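Local coordinates for zinc-type alcohol dehydrogenase-like protein YAHK (Escherichia coli, PDB 1UUF) that catalyses the NADPH-dependent reduction of a wide range of aldehydes to the corresponding primary alcohols, with zinc as cofactor, at residues Leu177-Thr182 against Gly207-Lys212; Thr182-Leu187 against Leu324-Glu329; Gly81-Gly86 against Lys357-Ile362; Arg188-Gly193 against Thr283-Gly288; Val201-Leu206 against Glu228-Ala233. One frame throughout, in Å; residues are numbered along the deposited sequence.

Interaction 1 (Leu177-Thr182 against Gly207-Lys212). With ZN (zinc ion), chain C.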
# COMPACT_ATOMS: atom_id res chain seq x y z
N LEU A 177 -4.33 3.96 -25.48
CA LEU A 177 -5.66 3.66 -24.95
C LEU A 177 -5.72 2.62 -23.82
O LEU A 177 -6.74 2.50 -23.14
CB LEU A 177 -6.60 3.27 -26.09
CG LEU A 177 -7.15 4.46 -26.90
CD1 LEU A 177 -7.99 5.36 -25.99
CD2 LEU A 177 -6.02 5.26 -27.52
N CYS A 178 -4.65 1.86 -23.64
CA CYS A 178 -4.60 0.91 -22.52
C CYS A 178 -3.22 0.95 -21.88
O CYS A 178 -3.08 1.37 -20.74
CB CYS A 178 -4.91 -0.53 -22.94
SG CYS A 178 -4.86 -1.62 -21.46
N ALA A 179 -2.20 0.53 -22.62
CA ALA A 179 -0.84 0.54 -22.08
C ALA A 179 -0.51 1.94 -21.57
O ALA A 179 0.08 2.09 -20.50
CB ALA A 179 0.16 0.13 -23.16
N GLY A 180 -0.89 2.95 -22.33
CA GLY A 180 -0.61 4.32 -21.92
C GLY A 180 -1.30 4.73 -20.64
O GLY A 180 -0.65 5.09 -19.65
N ILE A 181 -2.63 4.67 -20.63
CA ILE A 181 -3.36 5.09 -19.43
C ILE A 181 -3.04 4.22 -18.21
O ILE A 181 -3.02 4.72 -17.09
CB ILE A 181 -4.88 5.12 -19.70
CG1 ILE A 181 -5.62 5.65 -18.46
CG2 ILE A 181 -5.38 3.74 -20.07
CD1 ILE A 181 -5.23 7.07 -18.05
N THR A 182 -2.76 2.94 -18.43
CA THR A 182 -2.45 2.05 -17.32
C THR A 182 -1.23 2.54 -16.54
O THR A 182 -1.14 2.34 -15.32
CB THR A 182 -2.20 0.61 -17.82
OG1 THR A 182 -3.44 0.09 -18.31
CG2 THR A 182 -1.69 -0.29 -16.70
N GLY A 207 6.02 -1.11 -19.71
CA GLY A 207 7.24 -0.47 -19.26
C GLY A 207 7.72 0.67 -20.15
O GLY A 207 8.10 1.73 -19.65
N HIS A 208 7.71 0.46 -21.46
CA HIS A 208 8.19 1.51 -22.35
C HIS A 208 7.32 2.76 -22.26
O HIS A 208 7.82 3.88 -22.38
CB HIS A 208 8.35 0.98 -23.79
CG HIS A 208 7.24 1.34 -24.74
ND1 HIS A 208 5.98 0.80 -24.66
CD2 HIS A 208 7.24 2.14 -25.83
CE1 HIS A 208 5.25 1.24 -25.67
NE2 HIS A 208 5.99 2.06 -26.40
N MET A 209 6.02 2.59 -22.00
CA MET A 209 5.14 3.75 -21.86
C MET A 209 5.37 4.41 -20.51
O MET A 209 5.30 5.63 -20.38
CB MET A 209 3.66 3.34 -21.97
CG MET A 209 3.18 3.07 -23.39
SD MET A 209 3.67 4.35 -24.58
CE MET A 209 3.22 5.87 -23.74
N GLY A 210 5.64 3.60 -19.49
CA GLY A 210 5.89 4.15 -18.16
C GLY A 210 7.12 5.04 -18.16
O GLY A 210 7.14 6.11 -17.54
N ILE A 211 8.16 4.62 -18.88
CA ILE A 211 9.38 5.40 -18.96
C ILE A 211 9.13 6.69 -19.74
O ILE A 211 9.48 7.78 -19.29
CB ILE A 211 10.50 4.59 -19.64
CG1 ILE A 211 10.83 3.37 -18.77
CG2 ILE A 211 11.74 5.45 -19.83
CD1 ILE A 211 11.81 2.40 -19.40
N LYS A 212 8.51 6.56 -20.91
CA LYS A 212 8.20 7.73 -21.74
C LYS A 212 7.39 8.76 -20.97
O LYS A 212 7.70 9.96 -20.98
CB LYS A 212 7.39 7.31 -22.97
CG LYS A 212 8.16 6.64 -24.08
CD LYS A 212 7.17 6.11 -25.12
CE LYS A 212 7.84 5.57 -26.37
NZ LYS A 212 8.15 6.66 -27.34
ZN ZN C . -5.11 -3.90 -22.14
O HOH W 1 -5.54 -4.69 -20.04
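Met209 lies against Ala179 and Gly180 where two helices pack: helix 205-216, which follows the glycine-rich turn of the Rossmann-type coenzyme domain, and helix 176-189, whose first turn carries a ligand of the catalytic zinc. The backbones approach closely where one partner is a glycine, with CA of Gly180 only 5.8 Å from CA of Met209. In the methionine CG is anti to the carbonyl carbon (chi1 -77°), and the chain then bends twice, at chi2 and chi3, so it curls up instead of stretching out. Its CG stands alongside helix 176-189, 4.2 Å from Ala179 CB and equally near the backbone N of Gly180, while Met209 CB rests on Ala179 O. Leu176 and Thr183 of helix 176-189 also touch this methionine. The contact is apolar and buried, without a hydrogen bond across it.

The residues that meet Met209 belong to a wider pi-type turn, 177-180, which interrupts the regular winding. Here the sulfur of Cys178 is held anti to its own amide nitrogen (chi1 -178°), which directs SG to the zinc ion at 2.4 Å; Cys60, His82 and a water complete the four ligands. The carbonyl O of Cys178 takes two bonds from Thr182, one from the backbone N and one, 2.8 Å long, from OG1, which comes in above the carbonyl plane.

Interaction 2 (Thr182-Leu187 against Leu324-Glu329)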
# COMPACT_ATOMS: atom_id res chain seq x y z
N THR A 182 -2.76 2.94 -18.43
CA THR A 182 -2.45 2.05 -17.32
C THR A 182 -1.23 2.54 -16.54
O THR A 182 -1.14 2.34 -15.32
CB THR A 182 -2.20 0.61 -17.82
OG1 THR A 182 -3.44 0.09 -18.31
CG2 THR A 182 -1.69 -0.29 -16.70
N THR A 183 -0.30 3.19 -17.23
CA THR A 183 0.89 3.71 -16.55
C THR A 183 0.72 5.18 -16.21
O THR A 183 1.20 5.65 -15.17
CB THR A 183 2.18 3.50 -17.40
OG1 THR A 183 2.02 4.10 -18.69
CG2 THR A 183 2.45 2.01 -17.59
N TYR A 184 0.02 5.92 -17.06
CA TYR A 184 -0.20 7.34 -16.83
C TYR A 184 -1.00 7.57 -15.55
O TYR A 184 -0.65 8.43 -14.74
CB TYR A 184 -0.99 7.95 -18.00
CG TYR A 184 -1.22 9.44 -17.89
CD1 TYR A 184 -0.27 10.35 -18.37
CD2 TYR A 184 -2.39 9.94 -17.33
CE1 TYR A 184 -0.49 11.73 -18.29
CE2 TYR A 184 -2.62 11.32 -17.24
CZ TYR A 184 -1.67 12.20 -17.73
OH TYR A 184 -1.89 13.55 -17.65
N SER A 185 -2.07 6.80 -15.37
CA SER A 185 -2.91 6.97 -14.19
C SER A 185 -2.18 6.88 -12.85
O SER A 185 -2.31 7.78 -12.01
CB SER A 185 -4.06 5.96 -14.22
OG SER A 185 -4.99 6.25 -13.18
N PRO A 186 -1.42 5.80 -12.61
CA PRO A 186 -0.71 5.71 -11.33
C PRO A 186 0.40 6.74 -11.20
O PRO A 186 0.69 7.21 -10.11
CB PRO A 186 -0.20 4.27 -11.32
CG PRO A 186 -0.02 3.95 -12.78
CD PRO A 186 -1.26 4.56 -13.40
N LEU A 187 1.03 7.11 -12.32
CA LEU A 187 2.09 8.11 -12.26
C LEU A 187 1.48 9.42 -11.77
O LEU A 187 2.09 10.13 -10.96
CB LEU A 187 2.72 8.30 -13.64
CG LEU A 187 3.65 7.17 -14.09
CD1 LEU A 187 4.03 7.38 -15.55
CD2 LEU A 187 4.88 7.13 -13.19
N LEU A 324 -4.38 11.71 -23.37
CA LEU A 324 -4.29 11.88 -24.82
C LEU A 324 -3.92 13.32 -25.19
O LEU A 324 -3.11 13.54 -26.09
CB LEU A 324 -5.62 11.48 -25.47
CG LEU A 324 -5.85 9.97 -25.48
CD1 LEU A 324 -7.26 9.65 -25.93
CD2 LEU A 324 -4.83 9.30 -26.39
N ASP A 325 -4.51 14.29 -24.49
CA ASP A 325 -4.22 15.70 -24.75
C ASP A 325 -2.76 15.99 -24.42
O ASP A 325 -2.05 16.64 -25.19
CB ASP A 325 -5.12 16.60 -23.92
CG ASP A 325 -6.59 16.46 -24.27
OD1 ASP A 325 -6.91 15.92 -25.36
OD2 ASP A 325 -7.44 16.91 -23.47
N PHE A 326 -2.32 15.50 -23.27
CA PHE A 326 -0.95 15.66 -22.79
C PHE A 326 0.02 15.06 -23.81
O PHE A 326 1.02 15.68 -24.18
CB PHE A 326 -0.80 14.95 -21.44
CG PHE A 326 0.60 14.97 -20.88
CD1 PHE A 326 1.08 16.08 -20.19
CD2 PHE A 326 1.42 13.86 -21.01
CE1 PHE A 326 2.37 16.08 -19.64
CE2 PHE A 326 2.71 13.84 -20.47
CZ PHE A 326 3.18 14.95 -19.78
N CYS A 327 -0.27 13.84 -24.26
CA CYS A 327 0.59 13.18 -25.23
C CYS A 327 0.60 13.91 -26.57
O CYS A 327 1.63 13.97 -27.25
CB CYS A 327 0.16 11.73 -25.43
SG CYS A 327 0.52 10.67 -24.00
N ALA A 328 -0.54 14.48 -26.96
CA ALA A 328 -0.60 15.20 -28.23
C ALA A 328 0.26 16.45 -28.15
O ALA A 328 1.03 16.75 -29.08
CB ALA A 328 -2.04 15.58 -28.55
N GLU A 329 0.16 17.18 -27.05
CA GLU A 329 0.93 18.40 -26.89
C GLU A 329 2.43 18.15 -26.77
O GLU A 329 3.23 18.99 -27.16
CB GLU A 329 0.44 19.21 -25.68
CG GLU A 329 0.45 18.46 -24.37
CD GLU A 329 0.08 19.35 -23.20
OE1 GLU A 329 -0.99 20.00 -23.25
OE2 GLU A 329 0.86 19.41 -22.22
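Tyr184 and Phe326 carry this contact almost alone, the first sending its ring from helix 176-189 and the second from helix 317-330, each toward the other helix. The backbones are far apart, with 10.1 Å between the nearest CA atoms, those of Tyr184 and Leu324, and it is long aromatic side chains that bridge the distance. On both residues CG is anti to the backbone N (chi1 -177° for Tyr184 and 176° for Phe326), an extended setting that carries each ring outward from its helix.

The rings meet neither as a stack nor edge to face: their centroids are 5.9 Å apart and their planes inclined by 53°. The nearest approach is Tyr184 CE1 to Phe326 CD2 at 3.9 Å. A second touch, at 4.2 Å, brings Tyr184 OH up to CB of Phe326, so the end of the phenol lies by the root of the partner side chain.

That hydroxyl has its polar partners beside the pair: it is hydrogen-bonded to Glu322 OE1, on the same helix as Phe326, and to Arg188 NE, one turn further along its own helix. Arg188 also makes a cation-pi contact with the Phe326 ring, and thus links both aromatics. Leu213 and Met217 pack on Tyr184. Through this pair helix 317-330, which follows strand 308-311, the last strand of the Rossmann-type sheet, packs beside the helix that brings a catalytic zinc ligand in this zinc-containing alcohol dehydrogenase.

Interaction 3 (Gly81-Gly86 against Lys357-Ile362). With ZN (zinc ion), chain C.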
# COMPACT_ATOMS: atom_id res chain seq x y z
N GLY A 81 -9.05 -7.01 -28.30
CA GLY A 81 -8.68 -5.70 -28.79
C GLY A 81 -9.34 -4.55 -28.06
O GLY A 81 -10.56 -4.39 -28.11
N HIS A 82 -8.54 -3.75 -27.37
CA HIS A 82 -9.10 -2.59 -26.68
C HIS A 82 -8.15 -1.40 -26.59
O HIS A 82 -8.13 -0.67 -25.60
CB HIS A 82 -9.66 -2.97 -25.30
CG HIS A 82 -8.69 -3.62 -24.37
ND1 HIS A 82 -9.09 -4.41 -23.31
CD2 HIS A 82 -7.33 -3.57 -24.30
CE1 HIS A 82 -8.03 -4.81 -22.64
NE2 HIS A 82 -6.96 -4.32 -23.22
N GLU A 83 -7.37 -1.22 -27.65
CA GLU A 83 -6.44 -0.10 -27.80
C GLU A 83 -6.82 0.34 -29.21
O GLU A 83 -6.05 0.21 -30.16
CB GLU A 83 -4.99 -0.57 -27.72
CG GLU A 83 -4.61 -1.15 -26.36
CD GLU A 83 -3.11 -1.31 -26.17
OE1 GLU A 83 -2.41 -1.61 -27.16
OE2 GLU A 83 -2.64 -1.16 -25.02
N ILE A 84 -8.04 0.86 -29.31
CA ILE A 84 -8.66 1.27 -30.57
C ILE A 84 -8.62 2.74 -30.96
O ILE A 84 -8.91 3.62 -30.16
CB ILE A 84 -10.16 0.86 -30.53
CG1 ILE A 84 -10.28 -0.65 -30.28
CG2 ILE A 84 -10.86 1.24 -31.83
CD1 ILE A 84 -11.66 -1.08 -29.82
N VAL A 85 -8.27 3.00 -32.22
CA VAL A 85 -8.28 4.35 -32.76
C VAL A 85 -8.91 4.29 -34.15
O VAL A 85 -8.73 3.31 -34.87
CB VAL A 85 -6.86 4.97 -32.86
CG1 VAL A 85 -6.27 5.11 -31.48
CG2 VAL A 85 -5.98 4.13 -33.77
N GLY A 86 -9.66 5.32 -34.51
CA GLY A 86 -10.30 5.33 -35.81
C GLY A 86 -10.95 6.65 -36.11
O GLY A 86 -10.62 7.67 -35.49
N LYS A 357 9.30 -4.23 -30.03
CA LYS A 357 9.73 -2.93 -29.53
C LYS A 357 8.78 -1.80 -29.93
O LYS A 357 9.01 -1.11 -30.92
CB LYS A 357 11.14 -2.61 -30.04
CG LYS A 357 12.22 -3.54 -29.51
CD LYS A 357 13.61 -3.15 -29.99
CE LYS A 357 13.78 -3.34 -31.49
NZ LYS A 357 12.94 -2.40 -32.29
N TYR A 358 7.71 -1.60 -29.15
CA TYR A 358 7.43 -2.40 -27.96
C TYR A 358 5.97 -2.80 -27.91
O TYR A 358 5.50 -3.37 -26.92
CB TYR A 358 7.75 -1.60 -26.70
CG TYR A 358 9.22 -1.36 -26.51
CD1 TYR A 358 9.87 -0.32 -27.17
CD2 TYR A 358 9.98 -2.23 -25.74
CE1 TYR A 358 11.24 -0.15 -27.06
CE2 TYR A 358 11.36 -2.07 -25.62
CZ TYR A 358 11.98 -1.03 -26.29
OH TYR A 358 13.34 -0.89 -26.19
N ARG A 359 5.26 -2.51 -28.99
CA ARG A 359 3.84 -2.81 -29.06
C ARG A 359 3.41 -3.15 -30.47
O ARG A 359 3.76 -2.45 -31.42
CB ARG A 359 3.04 -1.58 -28.58
CG ARG A 359 2.24 -1.78 -27.30
CD ARG A 359 1.02 -2.64 -27.54
NE ARG A 359 0.10 -2.63 -26.40
CZ ARG A 359 0.35 -3.22 -25.23
NH1 ARG A 359 1.48 -3.88 -25.03
NH2 ARG A 359 -0.55 -3.16 -24.26
N PHE A 360 2.67 -4.25 -30.62
CA PHE A 360 2.17 -4.62 -31.93
C PHE A 360 0.88 -3.84 -32.14
O PHE A 360 0.10 -3.65 -31.21
CB PHE A 360 1.86 -6.11 -32.01
CG PHE A 360 3.07 -6.99 -32.13
CD1 PHE A 360 3.44 -7.82 -31.08
CD2 PHE A 360 3.83 -6.99 -33.29
CE1 PHE A 360 4.56 -8.65 -31.19
CE2 PHE A 360 4.95 -7.81 -33.41
CZ PHE A 360 5.32 -8.64 -32.36
N VAL A 361 0.67 -3.36 -33.37
CA VAL A 361 -0.55 -2.64 -33.70
C VAL A 361 -1.08 -3.19 -35.01
O VAL A 361 -0.37 -3.23 -36.02
CB VAL A 361 -0.31 -1.12 -33.84
CG1 VAL A 361 -1.57 -0.43 -34.34
CG2 VAL A 361 0.07 -0.55 -32.48
N ILE A 362 -2.33 -3.63 -34.98
CA ILE A 362 -2.99 -4.19 -36.16
C ILE A 362 -3.46 -3.10 -37.12
O ILE A 362 -4.03 -2.09 -36.72
CB ILE A 362 -4.22 -5.02 -35.74
CG1 ILE A 362 -3.79 -6.17 -34.84
CG2 ILE A 362 -4.95 -5.53 -36.98
CD1 ILE A 362 -4.91 -6.72 -33.98
ZN ZN C . -5.11 -3.90 -22.14
O HOH W 1 -5.54 -4.69 -20.04
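The guanidinium of Arg359 meets the carboxylate of Glu83 at its edge, with Glu83 CD in the guanidinium plane, while the carboxylate is tilted so that the two planes differ by 36°. Arg359 grips side-on, using two nitrogens for two oxygens. NE donates to Glu83 OE1 over 2.8 Å, a fairly straight bond (162° at the hydrogen) that reaches the oxygen on its syn side; NH2 donates to Glu83 OE2 at 3.0 Å, arriving from above the carboxylate plane because of the tilt. The side chains cross at about a right angle: Glu83 runs extended beyond CG, whereas the arginine bends at chi2 (-73°), swinging its head round to the acid.

Glu83 OE2 also accepts the backbone N of Ala179, so three N-H groups hold this buried carboxylate. It lies behind the catalytic zinc, OE2 being 4.7 Å from the metal ion, too far to be a ligand. The preceding residue, His82, does bind it, through NE2 at 2.2 Å, with the Tyr134 ring stacked on the imidazole. A second-shell glutamate paired with arginine is also found in other zinc alcohol dehydrogenases. A methionine in place of Arg359 would probably leave Glu83 a buried charge without its cationic mate and its carboxylate freer to turn.

Segment 81-86 runs into strand 84-91 and segment 357-362 into strand 359-363; both strands pair antiparallel with strand 49-58 in the mixed sheet, while helix 344-352 packs on Phe360.

Interaction 4 (Arg188-Gly193 against Thr283-Gly288)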
# COMPACT_ATOMS: atom_id res chain seq x y z
N ARG A 188 0.28 9.73 -12.24
CA ARG A 188 -0.40 10.94 -11.81
C ARG A 188 -0.92 10.80 -10.38
O ARG A 188 -0.78 11.71 -9.57
CB ARG A 188 -1.58 11.28 -12.74
CG ARG A 188 -1.19 11.82 -14.11
CD ARG A 188 -0.33 13.08 -13.99
NE ARG A 188 -0.21 13.78 -15.27
CZ ARG A 188 0.67 14.75 -15.52
NH1 ARG A 188 1.51 15.14 -14.57
NH2 ARG A 188 0.70 15.33 -16.71
N HIS A 189 -1.52 9.65 -10.08
CA HIS A 189 -2.06 9.44 -8.74
C HIS A 189 -1.01 9.56 -7.65
O HIS A 189 -1.27 10.14 -6.59
CB HIS A 189 -2.74 8.07 -8.63
CG HIS A 189 -3.62 7.94 -7.43
ND1 HIS A 189 -3.37 7.03 -6.42
CD2 HIS A 189 -4.74 8.60 -7.06
CE1 HIS A 189 -4.30 7.14 -5.49
NE2 HIS A 189 -5.15 8.09 -5.86
N TRP A 190 0.18 9.03 -7.90
CA TRP A 190 1.25 9.11 -6.90
C TRP A 190 2.18 10.29 -7.17
O TRP A 190 3.33 10.33 -6.73
CB TRP A 190 1.99 7.77 -6.82
CG TRP A 190 1.26 6.80 -5.92
CD1 TRP A 190 1.31 6.75 -4.55
CD2 TRP A 190 0.30 5.81 -6.32
NE1 TRP A 190 0.44 5.78 -4.08
CE2 TRP A 190 -0.19 5.19 -5.14
CE3 TRP A 190 -0.20 5.38 -7.56
CZ2 TRP A 190 -1.14 4.17 -5.17
CZ3 TRP A 190 -1.15 4.36 -7.58
CH2 TRP A 190 -1.61 3.77 -6.39
N GLN A 191 1.63 11.25 -7.91
CA GLN A 191 2.27 12.52 -8.22
C GLN A 191 3.69 12.54 -8.75
O GLN A 191 4.54 13.27 -8.23
CB GLN A 191 2.18 13.42 -6.98
CG GLN A 191 0.84 13.28 -6.26
CD GLN A 191 0.70 14.22 -5.07
OE1 GLN A 191 -0.16 14.01 -4.21
NE2 GLN A 191 1.52 15.25 -5.03
N ALA A 192 3.95 11.76 -9.80
CA ALA A 192 5.28 11.74 -10.40
C ALA A 192 5.50 13.10 -11.04
O ALA A 192 4.58 13.65 -11.65
CB ALA A 192 5.36 10.65 -11.46
N GLY A 193 6.70 13.65 -10.91
CA GLY A 193 6.97 14.95 -11.50
C GLY A 193 8.32 15.49 -11.09
O GLY A 193 9.10 14.76 -10.48
N THR A 283 5.64 4.36 -2.14
CA THR A 283 4.75 3.30 -2.59
C THR A 283 5.22 2.66 -3.88
O THR A 283 5.79 3.33 -4.73
CB THR A 283 3.33 3.86 -2.87
OG1 THR A 283 2.76 4.36 -1.65
CG2 THR A 283 2.43 2.77 -3.45
N MET A 284 5.01 1.35 -4.00
CA MET A 284 5.32 0.66 -5.25
C MET A 284 3.97 0.16 -5.71
O MET A 284 3.28 -0.55 -4.97
CB MET A 284 6.26 -0.53 -5.06
CG MET A 284 6.33 -1.39 -6.34
SD MET A 284 7.69 -2.57 -6.38
CE MET A 284 7.27 -3.58 -4.95
N THR A 285 3.57 0.54 -6.91
CA THR A 285 2.28 0.12 -7.44
C THR A 285 2.47 -0.85 -8.58
O THR A 285 3.27 -0.61 -9.48
CB THR A 285 1.48 1.34 -7.93
OG1 THR A 285 1.21 2.20 -6.82
CG2 THR A 285 0.16 0.91 -8.56
N LEU A 286 1.73 -1.95 -8.53
CA LEU A 286 1.82 -2.99 -9.55
C LEU A 286 0.70 -2.79 -10.58
O LEU A 286 -0.44 -2.53 -10.22
CB LEU A 286 1.67 -4.37 -8.90
CG LEU A 286 2.42 -4.60 -7.59
CD1 LEU A 286 2.09 -5.98 -7.05
CD2 LEU A 286 3.91 -4.46 -7.81
N VAL A 287 1.04 -2.91 -11.86
CA VAL A 287 0.03 -2.77 -12.92
C VAL A 287 0.10 -3.91 -13.94
O VAL A 287 -0.77 -4.01 -14.81
CB VAL A 287 0.15 -1.42 -13.67
CG1 VAL A 287 -0.12 -0.28 -12.72
CG2 VAL A 287 1.54 -1.29 -14.29
N GLY A 288 1.11 -4.76 -13.82
CA GLY A 288 1.23 -5.87 -14.75
C GLY A 288 0.14 -6.91 -14.52
O GLY A 288 -0.46 -6.96 -13.45
O HOH W 2 0.10 4.73 -1.30
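The indole of Trp190 packs against Thr285 and Thr283, two residues of one face of strand 282-286, at the point where helix 176-189 ends beside the Rossmann sheet. A Schellman motif closes the helix, with Gln191 at positive phi and its N bonded to Arg188 O; Trp190 is the first residue to leave helical geometry, and its side chain turns to the strand.

With CG anti to the carbonyl carbon (chi1 -83°), the ring presents a face to Thr285 and has Thr283 beside its NE1 side. Thr285 OG1 sits 3.2 Å above the ring plane, offset toward the rim, and is 3.3 Å from both CZ3 and CH2 of Trp190. This hydroxyl is buried and has no hydrogen-bonding partner in the model; the indole face lies against it in place of a polar partner. Thr283 crosses the indole at about a right angle, its CB and CG2 each 3.7 Å from Trp190 NE1. Met284, between the two threonines, points away from the tryptophan.

The ring of Phe260 meets the indole nearly parallel, and Arg306 of the second subunit packs against it. Reduced to an alanine, position 190 would probably open a gap beside both threonines and leave the water at Thr283 without its N-H donor.

No direct bond joins the ring to Thr283; instead a water in the indole plane accepts from Trp190 NE1 at 3.0 Å and lies 2.7 Å from Thr283 OG1.

Interaction 5 (Val201-Leu206 against Glu228-Ala233)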
# COMPACT_ATOMS: atom_id res chain seq x y z
N VAL A 201 9.68 -0.60 -13.42
CA VAL A 201 10.19 -1.96 -13.52
C VAL A 201 9.60 -2.64 -14.74
O VAL A 201 8.38 -2.71 -14.89
CB VAL A 201 9.83 -2.79 -12.27
CG1 VAL A 201 10.52 -4.14 -12.33
CG2 VAL A 201 10.24 -2.04 -11.01
N GLY A 202 10.47 -3.14 -15.62
CA GLY A 202 10.00 -3.81 -16.81
C GLY A 202 10.15 -2.94 -18.04
O GLY A 202 9.81 -1.75 -18.01
N ILE A 203 10.65 -3.52 -19.13
CA ILE A 203 10.84 -2.77 -20.37
C ILE A 203 10.05 -3.39 -21.51
O ILE A 203 10.58 -3.65 -22.59
CB ILE A 203 12.34 -2.73 -20.77
CG1 ILE A 203 13.22 -2.49 -19.54
CG2 ILE A 203 12.58 -1.62 -21.78
CD1 ILE A 203 13.02 -1.14 -18.88
N GLY A 204 8.77 -3.65 -21.26
CA GLY A 204 7.90 -4.22 -22.27
C GLY A 204 6.90 -3.19 -22.76
O GLY A 204 7.18 -2.00 -22.72
N GLY A 205 5.73 -3.64 -23.20
CA GLY A 205 4.71 -2.72 -23.68
C GLY A 205 4.34 -1.66 -22.65
O GLY A 205 4.32 -0.47 -22.95
N LEU A 206 4.06 -2.10 -21.43
CA LEU A 206 3.70 -1.19 -20.35
C LEU A 206 4.91 -0.41 -19.89
O LEU A 206 4.85 0.81 -19.70
CB LEU A 206 3.14 -1.97 -19.16
CG LEU A 206 1.75 -2.59 -19.30
CD1 LEU A 206 1.42 -3.39 -18.05
CD2 LEU A 206 0.72 -1.48 -19.49
N GLU A 228 21.06 -7.45 -19.13
CA GLU A 228 21.90 -6.39 -19.66
C GLU A 228 21.49 -6.02 -21.08
O GLU A 228 21.75 -4.91 -21.54
CB GLU A 228 23.37 -6.82 -19.67
CG GLU A 228 24.00 -6.86 -18.30
CD GLU A 228 23.98 -5.52 -17.61
OE1 GLU A 228 24.47 -4.53 -18.21
OE2 GLU A 228 23.48 -5.44 -16.47
N ALA A 229 20.84 -6.95 -21.77
CA ALA A 229 20.42 -6.74 -23.15
C ALA A 229 19.53 -5.52 -23.37
O ALA A 229 19.61 -4.87 -24.41
CB ALA A 229 19.73 -7.99 -23.67
N LYS A 230 18.67 -5.21 -22.40
CA LYS A 230 17.76 -4.08 -22.56
C LYS A 230 18.20 -2.78 -21.90
O LYS A 230 17.45 -1.82 -21.86
CB LYS A 230 16.37 -4.48 -22.04
CG LYS A 230 15.87 -5.78 -22.65
CD LYS A 230 14.53 -6.21 -22.08
CE LYS A 230 13.41 -5.35 -22.62
NZ LYS A 230 12.10 -5.74 -22.01
N ARG A 231 19.44 -2.75 -21.41
CA ARG A 231 19.94 -1.55 -20.75
C ARG A 231 19.97 -0.34 -21.68
O ARG A 231 19.47 0.73 -21.34
CB ARG A 231 21.33 -1.79 -20.17
CG ARG A 231 21.89 -0.60 -19.41
CD ARG A 231 23.30 -0.86 -18.91
NE ARG A 231 23.34 -1.93 -17.92
CZ ARG A 231 23.10 -1.76 -16.62
NH1 ARG A 231 22.80 -0.56 -16.14
NH2 ARG A 231 23.15 -2.80 -15.79
N GLU A 232 20.56 -0.50 -22.87
CA GLU A 232 20.63 0.61 -23.81
C GLU A 232 19.23 1.01 -24.27
O GLU A 232 18.95 2.20 -24.45
CB GLU A 232 21.47 0.22 -25.03
CG GLU A 232 22.96 0.20 -24.76
CD GLU A 232 23.48 1.54 -24.29
OE1 GLU A 232 23.20 2.55 -24.96
OE2 GLU A 232 24.16 1.58 -23.24
N ALA A 233 18.36 0.03 -24.45
CA ALA A 233 16.99 0.28 -24.88
C ALA A 233 16.25 1.17 -23.88
O ALA A 233 15.50 2.07 -24.27
CB ALA A 233 16.25 -1.04 -25.06
O HOH W 3 12.64 -6.09 -18.70
O HOH W 4 10.29 -6.76 -19.50
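Ile203 and Lys230 face each other across two short turns, their CA atoms 7.4 Å apart. The first turn leaves strand 197-201 through Gly202, whose phi of 104° would press a side chain against the carbonyl O before it, and passes Gly204 on its way into helix 205-216; Gly202, Gly204 and Gly207 fit the GxGxxG pattern of a Rossmann coenzyme site. The second turn ends at Lys230, the N-cap position of helix 231-237.

Lys230 bends at chi3 (74°) and runs antiparallel to the isoleucine side chain. Its NZ donates to Ile203 O over a short 2.6 Å, approaching from well above the carbonyl plane, 68° out of it, and so not along a lone pair. On the way, CE presses on Ile203 CB at 3.4 Å, a close carbon pair. Two waters share the N-H of Ile203, each at a long 3.3 Å from its N, with weak links to Lys230 NZ. Within the second turn, Arg231 grips Glu228 in a side-on salt bridge, NE to OE1 and NH2 to OE2. A lysine at this place is consistent with the preference for NADPH, since the loop after the second Rossmann strand commonly lies near the adenosine ribose, which in NADPH carries the 2'-phosphate; no coenzyme is bound here.

Ile203 wedges between strand 220-225, touching Ala223 and Thr225, and helix 231-237, where it meets Ala234 and Leu237.

How the interactions relate
Helix 176-189 is the common thread: interactions 1, 2 and 4 follow one another along it, from the zinc-bearing end to its C-terminal cap, with centres of interactions 1 and 2 about 8 Å apart and Leu187 O meeting Ala192 N at the cap. Interaction 5 shares helix 205-216 with interaction 1, and Leu206 packs on Ala179. Interaction 3 closes the longest loop in sequence and encloses all the others; with interaction 1 it shares the catalytic zinc, and Tyr358 reaches His208 and Ala233. Interactions 3 and 4, about 23 Å apart between centres, do not touch. The set thus runs from the catalytic domain, through the zinc cleft, into the coenzyme domain.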